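Local coordinates for NTD biosynthesis operon protein NtdA (Bacillus subtilis subsp. subtilis, PDB 4K2M), which catalyses the reversible pyridoxal phosphate-dependent transfer of an amino group from glutamate to 3-dehydro-glucose 6-phosphate, giving kanosamine 6-phosphate, at residues 118-124 / 258-264; 131-136 / 159-163; 273-278 / 291-296. All coordinates share one frame; numbering follows the deposited sequence.

All three contacts are mostly buried, but they hold different elements by different chemistry. Interaction 1 joins two strands at one edge of the mixed central sheet by paired backbone bonds, with a charged cluster only at its end. Interaction 2, nested inside the chain loop that interaction 1 closes, has no hydrogen bond across it and packs two helices mainly through apolar side chains. Interaction 3 folds the loop 291-296 back on the end of helix 265-275 by backbone bonds and reaches the bound adduct. Ile260 packs on Ile133, tying 1 to 2; Phe293 touches Met132 and Leu136, tying 3 to 2. Interactions 2 and 3 also meet the second subunit, which interaction 1 does not.

Interaction 1 of 3, residues 118-124 / 258-264; sequences KRYVIAT and GAIATDN
Asp263 meets Lys118 at about a right angle and divides its carboxylate between two partners. OD2 makes a long salt bridge to Lys118 NZ (3.5 Å), while OD1 accepts the Arg119 backbone N at 2.9 Å, met nearly along its own C-O axis. Chi1 of Lys118 (-77°) sets its CG 3.9 Å from Ala261 CB, and the bend at chi2 (-72°) carries CD and NZ to the Asp263 carboxylate; NZ also bonds to Gly235 O, and a water links it to Asp263 N. The Tyr120 ring presents its edge to the backbone, with CE2 3.5 Å from Asp263 O and Thr262 O near the ring plane. Six backbone hydrogen bonds, two each for the pairs Tyr120-Thr262, Ile122-Ile260 and Thr124-Gly258, hold these strands antiparallel. Strand 258-262, antiparallel also to 240-244 on its other flank, is the one reversed strand of the seven-stranded sheet of the aspartate aminotransferase fold. On the face toward helix 103-116, Val121 straddles two alanines: CG1 lies 4.1 Å from Ala259 CB and CG2 4.1 Å from Ala261 CB. On the other face Thr124 crosses Ile260 at about a right angle, CG2 to CD1 4.2 Å, while Thr124 OG1 bonds to Ser126 O.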
loop_
_atom_site.group_PDB
_atom_site.type_symbol
_atom_site.label_atom_id
_atom_site.label_comp_id
_atom_site.label_asym_id
_atom_site.label_seq_id
_atom_site.Cartn_x
_atom_site.Cartn_y
_atom_site.Cartn_z
ATOM N N LYS A 118 23.456 -3.014 4.509
ATOM C CA LYS A 118 22.967 -4.195 3.804
ATOM C C LYS A 118 23.042 -3.868 2.323
ATOM O O LYS A 118 22.724 -2.743 1.920
ATOM C CB LYS A 118 21.512 -4.488 4.206
ATOM C CG LYS A 118 21.365 -5.143 5.582
ATOM C CD LYS A 118 21.847 -6.586 5.528
ATOM C CE LYS A 118 21.849 -7.235 6.909
ATOM N NZ LYS A 118 22.268 -8.672 6.831
ATOM N N ARG A 119 23.449 -4.842 1.516
ATOM C CA ARG A 119 23.726 -4.573 0.110
ATOM C C ARG A 119 22.460 -4.245 -0.682
ATOM O O ARG A 119 22.490 -3.414 -1.584
ATOM C CB ARG A 119 24.456 -5.758 -0.530
ATOM C CG ARG A 119 25.784 -6.106 0.137
ATOM C CD ARG A 119 26.378 -7.372 -0.473
ATOM N NE ARG A 119 26.519 -7.225 -1.917
ATOM C CZ ARG A 119 26.824 -8.213 -2.750
ATOM N NH1 ARG A 119 27.024 -9.441 -2.289
ATOM N NH2 ARG A 119 26.926 -7.972 -4.051
ATOM N N TYR A 120 21.350 -4.897 -0.340
ATOM C CA TYR A 120 20.111 -4.747 -1.099
ATOM C C TYR A 120 18.953 -4.385 -0.201
ATOM O O TYR A 120 18.736 -5.014 0.827
ATOM C CB TYR A 120 19.790 -6.058 -1.820
ATOM C CG TYR A 120 20.934 -6.533 -2.677
ATOM C CD1 TYR A 120 21.201 -5.918 -3.897
ATOM C CD2 TYR A 120 21.757 -7.578 -2.262
ATOM C CE1 TYR A 120 22.256 -6.332 -4.681
ATOM C CE2 TYR A 120 22.818 -7.994 -3.039
ATOM C CZ TYR A 120 23.055 -7.365 -4.253
ATOM O OH TYR A 120 24.106 -7.776 -5.043
ATOM N N VAL A 121 18.212 -3.364 -0.603
ATOM C CA VAL A 121 17.021 -2.953 0.125
ATOM C C VAL A 121 15.895 -2.858 -0.884
ATOM O O VAL A 121 16.045 -2.240 -1.939
ATOM C CB VAL A 121 17.219 -1.599 0.829
ATOM C CG1 VAL A 121 15.899 -1.098 1.417
ATOM C CG2 VAL A 121 18.260 -1.742 1.935
ATOM N N ILE A 122 14.789 -3.516 -0.572
ATOM C CA ILE A 122 13.614 -3.502 -1.426
ATOM C C ILE A 122 12.519 -2.825 -0.615
ATOM O O ILE A 122 12.058 -3.380 0.392
ATOM C CB ILE A 122 13.169 -4.924 -1.783
ATOM C CG1 ILE A 122 14.270 -5.678 -2.532
ATOM C CG2 ILE A 122 11.910 -4.874 -2.637
ATOM C CD1 ILE A 122 15.206 -6.539 -1.640
ATOM N N ALA A 123 12.132 -1.617 -1.026
ATOM C CA ALA A 123 11.121 -0.853 -0.300
ATOM C C ALA A 123 9.733 -1.380 -0.676
ATOM O O ALA A 123 9.427 -1.566 -1.857
ATOM C CB ALA A 123 11.241 0.638 -0.604
ATOM N N THR A 124 8.900 -1.623 0.331
ATOM C CA THR A 124 7.613 -2.278 0.121
ATOM C C THR A 124 6.472 -1.392 0.579
ATOM O O THR A 124 6.685 -0.324 1.158
ATOM C CB THR A 124 7.534 -3.593 0.915
ATOM O OG1 THR A 124 7.700 -3.309 2.305
ATOM C CG2 THR A 124 8.620 -4.573 0.492
ATOM N N GLY A 258 7.248 -0.093 3.969
ATOM C CA GLY A 258 8.213 -0.871 4.736
ATOM C C GLY A 258 9.422 -1.206 3.884
ATOM O O GLY A 258 9.608 -0.637 2.816
ATOM N N ALA A 259 10.269 -2.116 4.347
ATOM C CA ALA A 259 11.395 -2.517 3.514
ATOM C C ALA A 259 11.901 -3.887 3.858
ATOM O O ALA A 259 11.736 -4.359 4.983
ATOM C CB ALA A 259 12.524 -1.514 3.628
ATOM N N ILE A 260 12.541 -4.510 2.877
ATOM C CA ILE A 260 13.275 -5.747 3.089
ATOM C C ILE A 260 14.748 -5.425 2.865
ATOM O O ILE A 260 15.091 -4.752 1.896
ATOM C CB ILE A 260 12.863 -6.786 2.053
ATOM C CG1 ILE A 260 11.413 -7.211 2.274
ATOM C CG2 ILE A 260 13.758 -8.021 2.151
ATOM C CD1 ILE A 260 10.848 -8.030 1.111
ATOM N N ALA A 261 15.623 -5.893 3.749
ATOM C CA ALA A 261 17.053 -5.682 3.548
ATOM C C ALA A 261 17.766 -7.014 3.577
ATOM O O ALA A 261 17.465 -7.867 4.407
ATOM C CB ALA A 261 17.615 -4.755 4.607
ATOM N N THR A 262 18.699 -7.211 2.649
ATOM C CA THR A 262 19.454 -8.462 2.622
ATOM C C THR A 262 20.801 -8.230 1.969
ATOM O O THR A 262 20.964 -7.273 1.207
ATOM C CB THR A 262 18.684 -9.598 1.894
ATOM O OG1 THR A 262 19.416 -10.830 2.024
ATOM C CG2 THR A 262 18.494 -9.280 0.405
ATOM N N ASP A 263 21.770 -9.087 2.296
ATOM C CA ASP A 263 23.052 -9.069 1.609
ATOM C C ASP A 263 23.084 -10.026 0.421
ATOM O O ASP A 263 24.022 -10.004 -0.375
ATOM C CB ASP A 263 24.195 -9.406 2.576
ATOM C CG ASP A 263 24.563 -8.244 3.481
ATOM O OD1 ASP A 263 24.421 -7.076 3.056
ATOM O OD2 ASP A 263 25.016 -8.496 4.622
ATOM N N ASN A 264 22.061 -10.866 0.289
ATOM C CA ASN A 264 22.105 -11.911 -0.724
ATOM C C ASN A 264 21.450 -11.471 -2.025
ATOM O O ASN A 264 20.259 -11.168 -2.042
ATOM C CB ASN A 264 21.426 -13.187 -0.229
ATOM C CG ASN A 264 21.631 -14.341 -1.179
ATOM O OD1 ASN A 264 20.934 -14.460 -2.185
ATOM N ND2 ASN A 264 22.608 -15.194 -0.875
HETATM O O HOH W 1 21.431 -10.724 4.674
HETATM O O HOH W 2 19.158 -9.148 6.590
#

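Interaction 2 of 3, residues 131-136 / 159-163; sequences IMIGLL and AVLAS
Helices 131-136 and 159-163 cross at -51° with their axes 8.6 Å apart at closest, and the backbones come nearest at Met132 and Ala159, whose CA atoms are 4.6 Å apart. The small Ala159 permits this approach: its methyl points toward the other helix and lodges by the branch of Ile131, CB lying 3.5 Å from Ile131 CG2. That branch is anti to the Ile131 backbone N (CG1 has chi1 -60°), which turns it to the alanine. Met132 passes alongside instead. Its chain runs extended through chi1 and chi2, grazing Ala159 and Ser163 with CG, and its sulfur SD stops 3.9 Å from Ala162 CB. One turn further on, Leu135 points toward the partner helix and puts a single methyl, CD1, into the contact, 3.8 Å from Val160 CG2. Leu136 closes the far end, CD2 sitting 3.8 Å from the backbone O of Ser163. The polar end of Ser163 is met within its own segment: in one of its two conformers OG donates to Val160 O at 2.8 Å. No hydrogen bond spans the two segments; the crossing rests on van der Waals contact, mostly between apolar groups. Beyond it, Leu135 rests on Ile222 of strand 220-224 and Val160 on Pro167 of strand 166-169, while Ala162 meets Phe293 of the second subunit. Helix 154-163 is the connecting helix of a beta-alpha-beta crossover between the parallel strands 145-148 and 166-169, and helix 127-137 starts at Gly127 and Thr128 of the pyridoxal phosphate site, a layout belonging to the large domain of aspartate aminotransferase-fold enzymes.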
loop_
_atom_site.group_PDB
_atom_site.type_symbol
_atom_site.label_atom_id
_atom_site.label_comp_id
_atom_site.label_asym_id
_atom_site.label_seq_id
_atom_site.Cartn_x
_atom_site.Cartn_y
_atom_site.Cartn_z
ATOM N N ILE A 131 7.424 -8.780 5.412
ATOM C CA ILE A 131 7.583 -10.109 6.000
ATOM C C ILE A 131 7.048 -11.179 5.054
ATOM O O ILE A 131 7.682 -12.218 4.844
ATOM C CB ILE A 131 6.884 -10.195 7.368
ATOM C CG1 ILE A 131 7.486 -9.154 8.318
ATOM C CG2 ILE A 131 7.016 -11.637 7.935
ATOM C CD1 ILE A 131 6.628 -8.895 9.561
ATOM N N MET A 132 5.874 -10.930 4.480
ATOM C CA MET A 132 5.256 -11.896 3.585
ATOM C C MET A 132 6.120 -12.170 2.363
ATOM O O MET A 132 6.373 -13.327 2.004
ATOM C CB MET A 132 3.872 -11.396 3.150
ATOM C CG MET A 132 3.091 -12.408 2.384
ATOM S SD MET A 132 1.516 -11.667 1.911
ATOM C CE MET A 132 2.075 -10.360 0.820
ATOM N N ILE A 133 6.597 -11.109 1.727
ATOM C CA ILE A 133 7.474 -11.264 0.580
ATOM C C ILE A 133 8.792 -11.940 0.963
ATOM O O ILE A 133 9.276 -12.830 0.245
ATOM C CB ILE A 133 7.722 -9.899 -0.080
ATOM C CG1 ILE A 133 6.436 -9.451 -0.783
ATOM C CG2 ILE A 133 8.828 -9.990 -1.103
ATOM C CD1 ILE A 133 6.415 -7.942 -1.070
ATOM N N GLY A 134 9.367 -11.549 2.096
ATOM C CA GLY A 134 10.630 -12.141 2.518
ATOM C C GLY A 134 10.508 -13.646 2.720
ATOM O O GLY A 134 11.371 -14.417 2.302
ATOM N N LEU A 135 9.427 -14.075 3.364
ATOM C CA LEU A 135 9.186 -15.511 3.555
ATOM C C LEU A 135 9.100 -16.240 2.219
ATOM O O LEU A 135 9.729 -17.284 2.012
ATOM C CB LEU A 135 7.909 -15.740 4.373
ATOM C CG LEU A 135 8.011 -15.430 5.870
ATOM C CD1 LEU A 135 6.631 -15.365 6.523
ATOM C CD2 LEU A 135 8.855 -16.484 6.547
ATOM N N LEU A 136 8.312 -15.695 1.304
ATOM C CA LEU A 136 8.170 -16.325 -0.001
ATOM C C LEU A 136 9.482 -16.327 -0.785
ATOM O O LEU A 136 9.826 -17.330 -1.424
ATOM C CB LEU A 136 7.053 -15.639 -0.801
ATOM C CG LEU A 136 5.656 -15.804 -0.213
ATOM C CD1 LEU A 136 4.664 -14.862 -0.882
ATOM C CD2 LEU A 136 5.156 -17.253 -0.361
ATOM N N ALA A 159 1.408 -12.334 8.234
ATOM C CA ALA A 159 2.316 -12.456 7.103
ATOM C C ALA A 159 2.711 -13.914 6.892
ATOM O O ALA A 159 2.862 -14.371 5.754
ATOM C CB ALA A 159 3.550 -11.589 7.314
ATOM N N VAL A 160 2.878 -14.650 7.985
ATOM C CA VAL A 160 3.166 -16.074 7.882
ATOM C C VAL A 160 1.969 -16.824 7.300
ATOM O O VAL A 160 2.104 -17.586 6.335
ATOM C CB VAL A 160 3.518 -16.670 9.244
ATOM C CG1 VAL A 160 3.775 -18.166 9.105
ATOM C CG2 VAL A 160 4.770 -15.997 9.812
ATOM N N LEU A 161 0.797 -16.604 7.884
ATOM C CA LEU A 161 -0.407 -17.313 7.452
ATOM C C LEU A 161 -0.795 -16.981 6.013
ATOM O O LEU A 161 -1.228 -17.864 5.260
ATOM C CB LEU A 161 -1.566 -17.007 8.406
ATOM C CG LEU A 161 -1.394 -17.609 9.795
ATOM C CD1 LEU A 161 -2.379 -16.982 10.779
ATOM C CD2 LEU A 161 -1.582 -19.132 9.757
ATOM N N ALA A 162 -0.647 -15.716 5.629
ATOM C CA ALA A 162 -0.992 -15.281 4.271
ATOM C C ALA A 162 -0.057 -15.921 3.253
ATOM O O ALA A 162 -0.452 -16.175 2.114
ATOM C CB ALA A 162 -0.904 -13.757 4.157
ATOM N N SER A 163 1.186 -16.172 3.651
ATOM C CA SER A 163 2.160 -16.780 2.744
ATOM C C SER A 163 1.974 -18.292 2.652
ATOM O O SER A 163 2.604 -18.950 1.824
ATOM C CB SER A 163 3.594 -16.458 3.173
ATOM O OG SER A 163 4.023 -17.282 4.252
#

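Interaction 3 of 3, residues 273-278 / 291-296; sequences QFSYHG and FGFNSK. With O1G (3-deoxy-3-[(E)-({3-hydroxy-2-methyl-5-[(phosphonooxy)methyl]pyridin-4-yl}methylidene)amino]-6-O-phosphono-alpha-D-gluco pyranose), chain I.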
loop_
_atom_site.group_PDB
_atom_site.type_symbol
_atom_site.label_atom_id
_atom_site.label_comp_id
_atom_site.label_asym_id
_atom_site.label_seq_id
_atom_site.Cartn_x
_atom_site.Cartn_y
_atom_site.Cartn_z
ATOM N N GLN A 273 10.948 -9.587 -7.429
ATOM C CA GLN A 273 9.960 -10.277 -8.264
ATOM C C GLN A 273 8.636 -10.452 -7.524
ATOM O O GLN A 273 7.581 -10.138 -8.059
ATOM C CB GLN A 273 10.504 -11.635 -8.762
ATOM C CG GLN A 273 11.743 -11.484 -9.627
ATOM C CD GLN A 273 12.503 -12.786 -9.800
ATOM O OE1 GLN A 273 12.216 -13.788 -9.133
ATOM N NE2 GLN A 273 13.477 -12.779 -10.705
ATOM N N PHE A 274 8.692 -10.900 -6.276
ATOM C CA PHE A 274 7.469 -11.051 -5.487
ATOM C C PHE A 274 6.783 -9.712 -5.174
ATOM O O PHE A 274 5.559 -9.658 -5.040
ATOM C CB PHE A 274 7.752 -11.797 -4.177
ATOM C CG PHE A 274 7.633 -13.286 -4.294
ATOM C CD1 PHE A 274 6.393 -13.877 -4.473
ATOM C CD2 PHE A 274 8.757 -14.092 -4.215
ATOM C CE1 PHE A 274 6.268 -15.257 -4.572
ATOM C CE2 PHE A 274 8.648 -15.481 -4.318
ATOM C CZ PHE A 274 7.405 -16.059 -4.490
ATOM N N SER A 275 7.570 -8.644 -5.067
ATOM C CA SER A 275 7.043 -7.321 -4.704
ATOM C C SER A 275 6.319 -6.669 -5.870
ATOM O O SER A 275 5.558 -5.695 -5.706
ATOM C CB SER A 275 8.187 -6.410 -4.267
ATOM O OG SER A 275 8.880 -5.907 -5.410
ATOM N N TYR A 276 6.582 -7.170 -7.072
ATOM C CA TYR A 276 5.996 -6.552 -8.249
ATOM C C TYR A 276 5.556 -7.567 -9.306
ATOM O O TYR A 276 6.206 -7.728 -10.347
ATOM C CB TYR A 276 6.943 -5.491 -8.824
ATOM C CG TYR A 276 6.276 -4.520 -9.765
ATOM C CD1 TYR A 276 5.227 -3.718 -9.336
ATOM C CD2 TYR A 276 6.712 -4.386 -11.082
ATOM C CE1 TYR A 276 4.611 -2.811 -10.204
ATOM C CE2 TYR A 276 6.113 -3.491 -11.954
ATOM C CZ TYR A 276 5.064 -2.703 -11.501
ATOM O OH TYR A 276 4.465 -1.805 -12.346
ATOM N N HIS A 277 4.456 -8.254 -8.993
ATOM C CA HIS A 277 3.682 -9.050 -9.959
ATOM C C HIS A 277 4.375 -10.287 -10.513
ATOM O O HIS A 277 3.846 -10.959 -11.407
ATOM C CB HIS A 277 3.165 -8.161 -11.099
ATOM C CG HIS A 277 2.128 -7.172 -10.660
ATOM N ND1 HIS A 277 0.925 -7.561 -10.105
ATOM C CD2 HIS A 277 2.116 -5.816 -10.676
ATOM C CE1 HIS A 277 0.219 -6.487 -9.794
ATOM N NE2 HIS A 277 0.915 -5.417 -10.139
ATOM N N GLY A 278 5.541 -10.605 -9.970
ATOM C CA GLY A 278 6.282 -11.765 -10.449
ATOM C C GLY A 278 7.082 -11.423 -11.691
ATOM O O GLY A 278 7.604 -12.314 -12.363
ATOM N N PHE A 291 3.631 -16.056 -9.520
ATOM C CA PHE A 291 2.867 -14.847 -9.248
ATOM C C PHE A 291 3.642 -13.900 -8.354
ATOM O O PHE A 291 4.647 -14.270 -7.750
ATOM C CB PHE A 291 1.545 -15.202 -8.562
ATOM C CG PHE A 291 1.700 -15.669 -7.147
ATOM C CD1 PHE A 291 1.612 -14.773 -6.085
ATOM C CD2 PHE A 291 1.920 -17.012 -6.874
ATOM C CE1 PHE A 291 1.763 -15.215 -4.769
ATOM C CE2 PHE A 291 2.062 -17.458 -5.572
ATOM C CZ PHE A 291 1.986 -16.554 -4.517
ATOM N N GLY A 292 3.145 -12.678 -8.238
ATOM C CA GLY A 292 3.719 -11.730 -7.306
ATOM C C GLY A 292 2.627 -10.806 -6.832
ATOM O O GLY A 292 1.469 -10.973 -7.206
ATOM N N PHE A 293 2.991 -9.833 -6.003
ATOM C CA PHE A 293 2.016 -8.899 -5.449
ATOM C C PHE A 293 2.205 -7.522 -6.035
ATOM O O PHE A 293 3.123 -7.294 -6.818
ATOM C CB PHE A 293 2.191 -8.810 -3.934
ATOM C CG PHE A 293 2.058 -10.127 -3.242
ATOM C CD1 PHE A 293 0.814 -10.576 -2.815
ATOM C CD2 PHE A 293 3.174 -10.921 -3.014
ATOM C CE1 PHE A 293 0.683 -11.800 -2.168
ATOM C CE2 PHE A 293 3.048 -12.144 -2.377
ATOM C CZ PHE A 293 1.803 -12.582 -1.953
ATOM N N ASN A 294 1.324 -6.596 -5.668
ATOM C CA ASN A 294 1.536 -5.197 -6.001
ATOM C C ASN A 294 1.973 -4.484 -4.737
ATOM O O ASN A 294 1.183 -3.759 -4.116
ATOM C CB ASN A 294 0.246 -4.570 -6.531
ATOM C CG ASN A 294 0.452 -3.160 -7.059
ATOM O OD1 ASN A 294 1.588 -2.693 -7.200
ATOM N ND2 ASN A 294 -0.656 -2.464 -7.356
ATOM N N SER A 295 3.238 -4.659 -4.362
ATOM C CA SER A 295 3.641 -4.279 -3.016
ATOM C C SER A 295 4.960 -3.542 -2.918
ATOM O O SER A 295 5.634 -3.669 -1.901
ATOM C CB SER A 295 3.681 -5.509 -2.118
ATOM O OG SER A 295 2.401 -6.113 -2.031
ATOM N N LYS A 296 5.335 -2.788 -3.952
ATOM C CA LYS A 296 6.442 -1.844 -3.818
ATOM C C LYS A 296 5.992 -0.611 -3.041
ATOM O O LYS A 296 4.814 -0.258 -3.041
ATOM C CB LYS A 296 6.961 -1.405 -5.192
ATOM C CG LYS A 296 7.616 -2.514 -5.998
ATOM C CD LYS A 296 7.861 -2.079 -7.442
ATOM C CE LYS A 296 8.845 -0.917 -7.513
ATOM N NZ LYS A 296 10.117 -1.241 -6.792
HETATM P P O1G I . -3.590 -1.861 -9.219
HETATM C C3A O1G I . -5.665 -3.376 -14.421
HETATM O O3 O1G I . -5.368 -2.626 -15.512
HETATM C C1 O1G I . -0.196 -0.622 -15.994
HETATM N "N1'" O1G I . -6.929 -5.047 -13.336
HETATM C C2 O1G I . -1.531 -1.335 -15.758
HETATM O O2 O1G I . -2.359 -1.027 -16.932
HETATM C C9A O1G I . -6.674 -4.334 -14.447
HETATM C C2A O1G I . -7.504 -4.594 -15.698
HETATM C C3 O1G I . -2.233 -0.862 -14.479
HETATM N "N3'" O1G I . -3.316 -1.843 -14.316
HETATM O O1 O1G I . -0.426 0.758 -16.290
HETATM C C4 O1G I . -1.266 -0.809 -13.273
HETATM O O4 O1G I . -2.010 0.043 -12.376
HETATM C C4A O1G I . -4.935 -3.160 -13.255
HETATM C C4B O1G I . -3.850 -2.165 -13.198
HETATM C C5 O1G I . -0.018 -0.036 -13.692
HETATM O O5 O1G I . 0.629 -0.664 -14.811
HETATM C C5A O1G I . -5.226 -3.907 -12.126
HETATM C C5T O1G I . -4.524 -3.809 -10.766
HETATM C C6 O1G I . 1.069 -0.018 -12.654
HETATM C C6A O1G I . -6.238 -4.851 -12.189
HETATM O OP1 O1G I . -3.177 -2.946 -8.254
HETATM O OP2 O1G I . -4.312 -0.740 -8.533
HETATM O OP3 O1G I . -2.386 -1.407 -10.073
HETATM O OP4 O1G I . -4.721 -2.465 -10.240
HETATM O O6 O1G I . 2.191 0.741 -12.928
HETATM P "P'" O1G I . 2.997 1.427 -11.715
HETATM O OP6 O1G I . 1.970 2.229 -10.933
HETATM O OP7 O1G I . 3.634 0.298 -10.928
HETATM O OP8 O1G I . 4.004 2.308 -12.447
HETATM O O HOH W 3 10.756 -3.756 -5.930
#
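His277 and Gly292 bring their CA atoms to 3.8 Å, as near as consecutive residues in a chain, although fourteen residues lie between them. The approach is possible because Gly292 lacks a side chain, its CA 3.4 Å from Gly278 N, and positive phi at His277 and Gly278 (67° and 83°) turns the chain there. Three backbone bonds secure the fold-back. Phe293 serves twice, its N donating to Phe274 O and its O accepting from His277 N, each at 2.7 Å; Ser295 N reaches Ser275 O at 2.9 Å. The Phe293 O also stands over one face of the His277 ring, toward its rim. That ring lies side by side with Asn294, His277 NE2 3.8 Å from Asn294 CB, with ring and amide planes 32° apart. Lys296 CD passes the Tyr276 ring obliquely, 3.6 Å from CD1, and bends in its last two torsions bring NZ to a water shared with Ser275 OG, which itself bonds to Ile272 O. Two side chains reach the adduct: Tyr276 OH donates to the sugar phosphate oxygen OP7 at 2.7 Å, with OP7 near the ring plane, and Asn294 ND2 donates to OP1 of the cofactor phosphate, also at 2.7 Å. Ser244, Gln227 and Tyr381 of the second subunit bond the same adduct, and His277 meets its Phe153 edge-to-face. Such an active site, completed across the dimer interface, is characteristic of aspartate aminotransferase-fold enzymes.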